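PDB 4FYE: SidF, inhibitor of growth family, member 3 from Legionella pneumophila subsp. pneumophila, which removes phosphate from phosphoinositide lipids as a phosphatase, probably acting on the 3-phosphate of phosphatidylinositol 3,4,5-trisphosphate. Local coordinates for residues R308-M313 and K344-H349; N642-K647 and Q654-K659. The protein carries 1 engineered substitution. One frame throughout, in Å; residues are numbered along the deposited sequence.

Contact 1 of 2, residues R308-M313 and K344-H349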
loop_
_atom_site.group_PDB
_atom_site.type_symbol
_atom_site.label_atom_id
_atom_site.label_comp_id
_atom_site.label_asym_id
_atom_site.label_seq_id
_atom_site.Cartn_x
_atom_site.Cartn_y
_atom_site.Cartn_z
ATOM N N ARG A 308 -9.808 -10.315 0.347
ATOM C CA ARG A 308 -10.410 -8.984 0.160
ATOM C C ARG A 308 -11.686 -9.183 -0.750
ATOM O O ARG A 308 -12.748 -8.647 -0.480
ATOM C CB ARG A 308 -9.424 -7.959 -0.467
ATOM C CG ARG A 308 -10.124 -6.697 -1.022
ATOM C CD ARG A 308 -9.202 -5.448 -1.394
ATOM N NE ARG A 308 -9.270 -5.526 -2.766
ATOM C CZ ARG A 308 -9.855 -4.760 -3.642
ATOM N NH1 ARG A 308 -10.258 -3.503 -3.433
ATOM N NH2 ARG A 308 -9.807 -5.282 -4.834
ATOM N N GLN A 309 -11.564 -10.021 -1.776
ATOM C CA GLN A 309 -12.614 -10.191 -2.716
ATOM C C GLN A 309 -13.820 -10.774 -1.995
ATOM O O GLN A 309 -14.917 -10.315 -2.224
ATOM C CB GLN A 309 -12.127 -11.071 -3.866
ATOM C CG GLN A 309 -13.067 -11.144 -5.051
ATOM C CD GLN A 309 -12.425 -11.810 -6.255
ATOM O OE1 GLN A 309 -12.711 -12.955 -6.544
ATOM N NE2 GLN A 309 -11.514 -11.095 -6.929
ATOM N N ILE A 310 -13.631 -11.742 -1.093
ATOM C CA ILE A 310 -14.736 -12.259 -0.303
ATOM C C ILE A 310 -15.371 -11.144 0.621
ATOM O O ILE A 310 -16.635 -11.044 0.738
ATOM C CB ILE A 310 -14.335 -13.525 0.512
ATOM C CG1 ILE A 310 -14.449 -14.844 -0.283
ATOM C CG2 ILE A 310 -15.324 -13.756 1.658
ATOM C CD1 ILE A 310 -13.671 -14.975 -1.540
ATOM N N ASP A 311 -14.519 -10.325 1.267
ATOM C CA ASP A 311 -14.957 -9.214 2.140
ATOM C C ASP A 311 -15.859 -8.245 1.394
ATOM O O ASP A 311 -16.687 -7.571 2.001
ATOM C CB ASP A 311 -13.751 -8.310 2.510
ATOM C CG ASP A 311 -12.789 -8.962 3.429
ATOM O OD1 ASP A 311 -13.068 -10.156 3.790
ATOM O OD2 ASP A 311 -11.752 -8.284 3.771
ATOM N N ARG A 312 -15.561 -8.038 0.117
ATOM C CA ARG A 312 -16.312 -7.094 -0.670
ATOM C C ARG A 312 -17.637 -7.691 -1.140
ATOM O O ARG A 312 -18.376 -7.017 -1.814
ATOM C CB ARG A 312 -15.479 -6.583 -1.837
ATOM C CG ARG A 312 -14.440 -5.614 -1.303
ATOM C CD ARG A 312 -13.209 -5.316 -2.146
ATOM N NE ARG A 312 -13.472 -4.957 -3.542
ATOM C CZ ARG A 312 -14.000 -3.796 -3.873
ATOM N NH1 ARG A 312 -14.305 -2.950 -2.904
ATOM N NH2 ARG A 312 -14.183 -3.468 -5.126
ATOM N N MET A 313 -17.946 -8.930 -0.794
ATOM C CA MET A 313 -19.299 -9.430 -1.066
ATOM C C MET A 313 -20.264 -9.440 0.110
ATOM O O MET A 313 -19.942 -9.887 1.237
ATOM C CB MET A 313 -19.236 -10.794 -1.712
ATOM C CG MET A 313 -18.470 -10.643 -3.030
ATOM S SD MET A 313 -18.447 -12.090 -4.057
ATOM C CE MET A 313 -17.411 -13.061 -3.042
ATOM N N LYS A 344 -18.311 -20.637 2.230
ATOM C CA LYS A 344 -17.922 -21.986 1.896
ATOM C C LYS A 344 -18.613 -22.498 0.616
ATOM O O LYS A 344 -17.971 -23.039 -0.240
ATOM C CB LYS A 344 -18.197 -22.944 3.072
ATOM C CG LYS A 344 -17.804 -24.370 2.702
ATOM C CD LYS A 344 -18.449 -25.473 3.515
ATOM C CE LYS A 344 -18.375 -26.747 2.694
ATOM N NZ LYS A 344 -18.438 -27.937 3.585
ATOM N N LEU A 345 -19.915 -22.321 0.505
ATOM C CA LEU A 345 -20.614 -22.780 -0.679
ATOM C C LEU A 345 -20.189 -21.952 -1.882
ATOM O O LEU A 345 -19.997 -22.485 -2.942
ATOM C CB LEU A 345 -22.137 -22.723 -0.483
ATOM C CG LEU A 345 -22.708 -23.858 0.390
ATOM C CD1 LEU A 345 -24.144 -23.639 0.868
ATOM C CD2 LEU A 345 -22.612 -25.237 -0.259
ATOM N N TYR A 346 -19.990 -20.649 -1.694
ATOM C CA TYR A 346 -19.586 -19.777 -2.753
ATOM C C TYR A 346 -18.273 -20.261 -3.344
ATOM O O TYR A 346 -18.117 -20.293 -4.611
ATOM C CB TYR A 346 -19.483 -18.314 -2.296
ATOM C CG TYR A 346 -18.801 -17.412 -3.338
ATOM C CD1 TYR A 346 -19.368 -17.198 -4.590
ATOM C CD2 TYR A 346 -17.614 -16.839 -3.094
ATOM C CE1 TYR A 346 -18.743 -16.413 -5.549
ATOM C CE2 TYR A 346 -16.988 -16.054 -4.026
ATOM C CZ TYR A 346 -17.554 -15.862 -5.264
ATOM O OH TYR A 346 -16.924 -15.085 -6.233
ATOM N N VAL A 347 -17.345 -20.627 -2.442
ATOM C CA VAL A 347 -15.982 -20.953 -2.839
ATOM C C VAL A 347 -15.963 -22.297 -3.561
ATOM O O VAL A 347 -15.235 -22.474 -4.538
ATOM C CB VAL A 347 -15.001 -21.032 -1.629
ATOM C CG1 VAL A 347 -13.676 -21.639 -2.087
ATOM C CG2 VAL A 347 -14.773 -19.665 -1.027
ATOM N N GLU A 348 -16.823 -23.201 -3.112
ATOM C CA GLU A 348 -16.879 -24.561 -3.599
ATOM C C GLU A 348 -17.427 -24.559 -5.038
ATOM O O GLU A 348 -16.935 -25.273 -5.889
ATOM C CB GLU A 348 -17.685 -25.387 -2.592
ATOM C CG GLU A 348 -18.160 -26.783 -2.996
ATOM C CD GLU A 348 -19.113 -27.416 -1.938
ATOM O OE1 GLU A 348 -20.043 -28.180 -2.327
ATOM O OE2 GLU A 348 -18.941 -27.149 -0.709
ATOM N N HIS A 349 -18.358 -23.669 -5.338
ATOM C CA HIS A 349 -18.942 -23.616 -6.665
ATOM C C HIS A 349 -18.501 -22.508 -7.603
ATOM O O HIS A 349 -19.032 -22.420 -8.697
ATOM C CB HIS A 349 -20.474 -23.579 -6.516
ATOM C CG HIS A 349 -21.009 -24.737 -5.717
ATOM N ND1 HIS A 349 -21.355 -25.901 -6.282
ATOM C CD2 HIS A 349 -21.164 -24.903 -4.386
ATOM C CE1 HIS A 349 -21.748 -26.763 -5.359
ATOM N NE2 HIS A 349 -21.639 -26.156 -4.188
#
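I310 and M313 meet the ring of Y346 where the last turn of helix 284-311 and the loop after it pack on helix 335-349, a contact between a helix C-terminal end with its following loop and a second helix, centred on a Met-aromatic pair. The backbones stay apart, the nearest CA atoms being those of I310 and V347 at 9.1 Å, so side chains alone bridge the gap. The sulfur evidence comes first: M313 SD lies 4.5 Å from the centroid of the Y346 ring and 31° off its normal, an oblique approach from the hydroxyl half, with SD 4.0 Å from Y346 OH. The thioether crosses the tyrosine at about a right angle. The modelled CE of M313 is implausibly close to the ring, so its exact position is doubtful. The aliphatic contribution is looser. CD1 of I310 comes to the ring edge, near its plane, 4.3 Å from Y346 CE2, while L318 touches both M313 and Y346. The turn is closed by M313 N to I310 O at 2.9 Å, and the methionine side chain leaves it toward the tyrosine. On the flank away from Y346, R308 and R312 both form salt bridges with the carboxylate of D265. Their guanidinium groups lie near one another, R312 NE standing 3.4 Å above the R308 guanidinium plane and offset toward its rim.

Contact 2 of 2, residues N642-K647 and Q654-K659. Engineered in segment 642-647: S646 (natural residue Cys). With PO4 (phosphate ion), chain B.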
loop_
_atom_site.group_PDB
_atom_site.type_symbol
_atom_site.label_atom_id
_atom_site.label_comp_id
_atom_site.label_asym_id
_atom_site.label_seq_id
_atom_site.Cartn_x
_atom_site.Cartn_y
_atom_site.Cartn_z
ATOM N N ASN A 642 -5.191 -2.768 -5.923
ATOM C CA ASN A 642 -3.939 -1.984 -6.073
ATOM C C ASN A 642 -2.985 -2.078 -4.834
ATOM O O ASN A 642 -3.331 -1.618 -3.718
ATOM C CB ASN A 642 -4.254 -0.525 -6.482
ATOM C CG ASN A 642 -3.042 0.418 -6.326
ATOM O OD1 ASN A 642 -3.043 1.289 -5.446
ATOM N ND2 ASN A 642 -1.987 0.201 -7.109
ATOM N N THR A 643 -1.835 -2.733 -5.019
ATOM C CA THR A 643 -0.730 -2.786 -4.011
ATOM C C THR A 643 0.353 -1.734 -4.406
ATOM O O THR A 643 0.529 -1.420 -5.581
ATOM C CB THR A 643 -0.047 -4.172 -3.992
ATOM O OG1 THR A 643 0.433 -4.486 -5.338
ATOM C CG2 THR A 643 -1.069 -5.304 -3.608
ATOM N N LYS A 644 1.102 -1.230 -3.425
ATOM C CA LYS A 644 1.961 -0.087 -3.590
ATOM C C LYS A 644 2.980 -0.011 -2.443
ATOM O O LYS A 644 2.728 -0.445 -1.297
ATOM C CB LYS A 644 1.189 1.247 -3.740
ATOM C CG LYS A 644 0.106 1.422 -2.747
ATOM C CD LYS A 644 -0.761 2.617 -3.154
ATOM C CE LYS A 644 -2.096 2.631 -2.418
ATOM N NZ LYS A 644 -2.879 1.444 -2.908
ATOM N N GLY A 645 4.158 0.514 -2.794
ATOM C CA GLY A 645 5.340 0.094 -2.087
ATOM C C GLY A 645 6.707 0.624 -2.537
ATOM O O GLY A 645 7.033 0.991 -3.730
ATOM N N SER A 646 7.530 0.573 -1.508
ATOM C CA SER A 646 8.834 1.124 -1.491
ATOM C C SER A 646 9.436 0.021 -0.613
ATOM O O SER A 646 8.782 -1.026 -0.452
ATOM C CB SER A 646 8.746 2.529 -0.850
ATOM O OG SER A 646 7.955 2.659 0.395
ATOM N N LYS A 647 10.631 0.234 -0.047
ATOM C CA LYS A 647 11.327 -0.847 0.687
ATOM C C LYS A 647 10.523 -1.263 1.913
ATOM O O LYS A 647 10.001 -2.363 1.936
ATOM C CB LYS A 647 12.796 -0.499 1.028
ATOM C CG LYS A 647 13.574 -1.657 1.642
ATOM C CD LYS A 647 15.079 -1.439 1.603
ATOM C CE LYS A 647 15.770 -2.751 1.185
ATOM N NZ LYS A 647 17.189 -2.976 1.610
ATOM N N GLN A 654 3.788 5.567 1.188
ATOM C CA GLN A 654 2.784 6.393 1.882
ATOM C C GLN A 654 2.406 7.670 1.121
ATOM O O GLN A 654 1.229 8.115 1.158
ATOM C CB GLN A 654 3.309 6.873 3.263
ATOM C CG GLN A 654 3.378 5.776 4.301
ATOM C CD GLN A 654 2.106 4.963 4.267
ATOM O OE1 GLN A 654 1.049 5.432 4.645
ATOM N NE2 GLN A 654 2.201 3.755 3.755
ATOM N N ARG A 655 3.396 8.303 0.509
ATOM C CA ARG A 655 3.114 9.500 -0.234
ATOM C C ARG A 655 2.323 9.178 -1.533
ATOM O O ARG A 655 1.462 9.953 -1.952
ATOM C CB ARG A 655 4.372 10.289 -0.610
ATOM C CG ARG A 655 5.431 10.674 0.424
ATOM C CD ARG A 655 5.150 11.335 1.804
ATOM N NE ARG A 655 4.314 12.465 1.864
ATOM C CZ ARG A 655 4.519 13.617 2.541
ATOM N NH1 ARG A 655 5.600 13.890 3.234
ATOM N NH2 ARG A 655 3.558 14.554 2.511
ATOM N N LEU A 656 2.614 8.044 -2.177
ATOM C CA LEU A 656 1.802 7.646 -3.272
ATOM C C LEU A 656 0.370 7.363 -2.718
ATOM O O LEU A 656 -0.624 7.817 -3.333
ATOM C CB LEU A 656 2.409 6.422 -3.965
ATOM C CG LEU A 656 1.548 5.955 -5.127
ATOM C CD1 LEU A 656 1.412 6.931 -6.348
ATOM C CD2 LEU A 656 2.096 4.613 -5.501
ATOM N N ALA A 657 0.245 6.652 -1.579
ATOM C CA ALA A 657 -1.114 6.386 -1.032
ATOM C C ALA A 657 -1.874 7.694 -0.754
ATOM O O ALA A 657 -3.110 7.773 -0.969
ATOM C CB ALA A 657 -1.064 5.487 0.216
ATOM N N GLN A 658 -1.137 8.744 -0.355
ATOM C CA GLN A 658 -1.725 10.051 -0.061
ATOM C C GLN A 658 -2.275 10.683 -1.342
ATOM O O GLN A 658 -3.347 11.283 -1.348
ATOM C CB GLN A 658 -0.648 11.008 0.520
ATOM C CG GLN A 658 -1.052 12.502 0.507
ATOM C CD GLN A 658 -0.026 13.536 1.141
ATOM O OE1 GLN A 658 -0.256 14.771 1.065
ATOM N NE2 GLN A 658 1.066 13.073 1.710
ATOM N N LYS A 659 -1.513 10.615 -2.425
ATOM C CA LYS A 659 -1.984 11.110 -3.717
ATOM C C LYS A 659 -3.239 10.334 -4.169
ATOM O O LYS A 659 -4.218 10.919 -4.651
ATOM C CB LYS A 659 -0.824 10.951 -4.712
ATOM C CG LYS A 659 -0.238 12.232 -5.265
ATOM C CD LYS A 659 0.445 13.111 -4.278
ATOM C CE LYS A 659 1.046 14.367 -4.940
ATOM N NZ LYS A 659 0.212 15.641 -4.914
HETATM P P PO4 B . 10.828 3.898 1.590
HETATM O O1 PO4 B . 10.640 5.083 0.635
HETATM O O2 PO4 B . 11.434 2.710 0.854
HETATM O O3 PO4 B . 11.764 4.159 2.780
HETATM O O4 PO4 B . 9.459 3.486 2.163
#
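K644 and A657, the closest backbone pair at 7.6 Å between CA atoms, lie where strand 641-645 packs against the start of helix 652-668, which runs obliquely back and away from it, a strand-loop-helix unit whose connection is the CX5R phosphate-binding loop of cysteine-based phosphatases. K644 carries the packing along its aliphatic chain: CB touches L656 CD2 at 3.9 Å, and further out CE sits 4.0 Å from A657 CB. A bend at chi4 (-67°) then turns the ammonium to N642, two residues back on the strand. K644 NZ lies 2.5 Å from N642 OD1, a doubtfully short length, above the carbonyl plane (39° out of it). F267 O and S266 OG also accept from NZ, giving this buried amine three partners. Beyond the strand the loop holds a phosphate ion, probably from crystallisation, consistent with the site of a substrate phosphate in such enzymes. The engineered S646 replaces the natural cysteine that would be the probable nucleophile of such a motif. Its OG, which accepts from G653 N, is modelled 2.5 Å from phosphate O4, very short for a hydrogen bond. D651 N and R652 NE bind the ion too, and K647 N reaches phosphate O2 at 2.8 Å with an N-H...O angle of 143°.

How the contacts relate
The two contacts follow one another along the chain, neither nested nor crossing. Contact 1 closes first, folding helix 335-349 back on the end of helix 284-311 across 30 intervening residues; contact 2 closes a much shorter loop of six residues between strand 641-645 and helix 652-668. Their centres lie 27 Å apart and their nearest atoms about 5 Å, without touching. Shared neighbours link them. Strand 260-268, an outermost strand of the six-stranded sheet, borders both contacts, and strand 641-645 is an outermost strand of the four-stranded sheet. The chain leaving contact 1 enters strand 353-360, which runs parallel to strand 641-645, with T359 touching both K644 and L656. R312 also pairs with D639, just before strand 641-645.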